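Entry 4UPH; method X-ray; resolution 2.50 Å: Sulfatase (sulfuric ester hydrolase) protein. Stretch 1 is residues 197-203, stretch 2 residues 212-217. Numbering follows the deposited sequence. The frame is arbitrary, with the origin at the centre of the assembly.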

# COMPACT_ATOMS: atom_id res chain seq x y z
N ASP A 197 -15.91 10.12 38.32
CA ASP A 197 -16.71 11.26 38.79
C ASP A 197 -15.85 12.25 39.55
O ASP A 197 -16.19 13.44 39.57
CB ASP A 197 -17.89 10.80 39.67
CG ASP A 197 -19.04 10.14 38.92
OD1 ASP A 197 -19.09 10.26 37.68
OD2 ASP A 197 -19.90 9.53 39.59
N ILE A 198 -14.72 11.77 40.13
CA ILE A 198 -13.72 12.56 40.87
C ILE A 198 -13.13 13.71 40.00
O ILE A 198 -12.54 14.65 40.53
CB ILE A 198 -12.64 11.62 41.48
CG1 ILE A 198 -11.81 12.31 42.59
CG2 ILE A 198 -11.74 11.00 40.41
CD1 ILE A 198 -12.34 12.12 44.00
N HIS A 199 -13.33 13.62 38.66
CA HIS A 199 -12.87 14.64 37.70
C HIS A 199 -13.74 15.90 37.69
O HIS A 199 -13.27 16.94 37.22
CB HIS A 199 -12.72 14.06 36.28
CG HIS A 199 -11.53 13.18 36.12
ND1 HIS A 199 -11.63 11.94 35.51
CD2 HIS A 199 -10.26 13.36 36.52
CE1 HIS A 199 -10.42 11.43 35.55
NE2 HIS A 199 -9.56 12.24 36.15
N ILE A 200 -15.01 15.80 38.18
CA ILE A 200 -15.95 16.93 38.27
C ILE A 200 -15.44 17.89 39.35
O ILE A 200 -15.26 17.45 40.49
CB ILE A 200 -17.44 16.51 38.52
CG1 ILE A 200 -17.98 15.63 37.38
CG2 ILE A 200 -18.33 17.74 38.71
CD1 ILE A 200 -19.19 14.73 37.73
N PRO A 201 -15.20 19.19 39.01
CA PRO A 201 -14.72 20.15 40.03
C PRO A 201 -15.65 20.26 41.25
O PRO A 201 -16.87 20.08 41.10
CB PRO A 201 -14.63 21.47 39.27
CG PRO A 201 -14.48 21.07 37.84
CD PRO A 201 -15.34 19.86 37.70
N VAL A 202 -15.06 20.49 42.44
CA VAL A 202 -15.78 20.56 43.72
C VAL A 202 -16.92 21.60 43.68
O VAL A 202 -16.68 22.79 43.46
CB VAL A 202 -14.84 20.77 44.94
CG1 VAL A 202 -15.58 20.45 46.24
CG2 VAL A 202 -13.59 19.90 44.82
N GLY A 203 -18.14 21.10 43.84
CA GLY A 203 -19.35 21.91 43.86
C GLY A 203 -19.97 22.20 42.51
O GLY A 203 -21.18 22.44 42.43
N VAL A 212 -13.05 25.73 38.54
CA VAL A 212 -12.89 25.25 39.92
C VAL A 212 -12.04 23.97 39.84
O VAL A 212 -12.10 23.26 38.84
CB VAL A 212 -14.27 25.02 40.62
CG1 VAL A 212 -14.10 24.62 42.08
CG2 VAL A 212 -15.15 26.25 40.50
N ALA A 213 -11.25 23.70 40.89
CA ALA A 213 -10.39 22.54 40.98
C ALA A 213 -11.15 21.28 41.41
O ALA A 213 -12.07 21.37 42.24
CB ALA A 213 -9.25 22.82 41.94
N PRO A 214 -10.78 20.07 40.89
CA PRO A 214 -11.43 18.84 41.38
C PRO A 214 -10.88 18.47 42.77
O PRO A 214 -9.90 19.07 43.21
CB PRO A 214 -11.05 17.80 40.32
CG PRO A 214 -9.75 18.29 39.75
CD PRO A 214 -9.73 19.78 39.89
N ALA A 215 -11.49 17.47 43.43
CA ALA A 215 -11.14 17.01 44.78
C ALA A 215 -9.65 16.66 45.01
O ALA A 215 -9.17 16.79 46.15
CB ALA A 215 -12.02 15.83 45.18
N TYR A 216 -8.92 16.24 43.95
CA TYR A 216 -7.49 15.87 44.01
C TYR A 216 -6.56 17.06 43.75
O TYR A 216 -6.93 17.97 43.01
CB TYR A 216 -7.16 14.68 43.07
CG TYR A 216 -7.54 14.88 41.61
CD1 TYR A 216 -6.66 15.46 40.71
CD2 TYR A 216 -8.78 14.45 41.12
CE1 TYR A 216 -6.99 15.63 39.36
CE2 TYR A 216 -9.13 14.63 39.79
CZ TYR A 216 -8.22 15.20 38.90
OH TYR A 216 -8.56 15.40 37.58
N SER A 217 -5.36 17.04 44.34
CA SER A 217 -4.37 18.10 44.21
C SER A 217 -3.53 18.03 42.91
O SER A 217 -3.70 17.09 42.12
CB SER A 217 -3.45 18.12 45.44
OG SER A 217 -2.51 17.06 45.43
O HOH W 1 -13.83 16.33 42.47

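A short 3-10 segment with its following loop packs against an irregular segment of the same chain through small apolar contacts, pinned by one direct backbone hydrogen bond and one bridging water, burying 440 Å² in all. The hydrogen bond runs from Val202 N to Ala213 O (3.1 Å) and is nearly straight, with an N-H...O angle of 165°. Beside it the backbones come close: Pro201 CA lies 3.8 Å from Pro214 CA. A proline has no backbone N-H, so neither Pro201 nor Pro214 can donate a backbone hydrogen bond. Water 1 extends the polar link, donating to Ile198 O (2.9 Å) and Ile200 O (2.7 Å) and accepting from Ala215 N (2.8 Å); it thereby joins two carbonyls of the first stretch to an amide of the second. Within the first stretch, Ile200 N hydrogen-bonds to Asp197 O (3.0 Å), the i to i+3 bond typical of the 3-10 segment it spans. Apolar side chains fill in around this frame. Pro201 CB meets Val212 CB at 3.8 Å, the CA-to-CB bond of Val212 pointing toward the first stretch, while Ile198 reaches Ala215 (CD1 to CB, 3.9 Å) and the Tyr216 ring (CG1 to CD2, 4.0 Å). The rings of His199 and Tyr216 meet rim to rim, centroids 5.7 Å apart and planes at 83°, so neither covers the other's face. Tyr216 OH is hydrogen-bonded elsewhere in the structure.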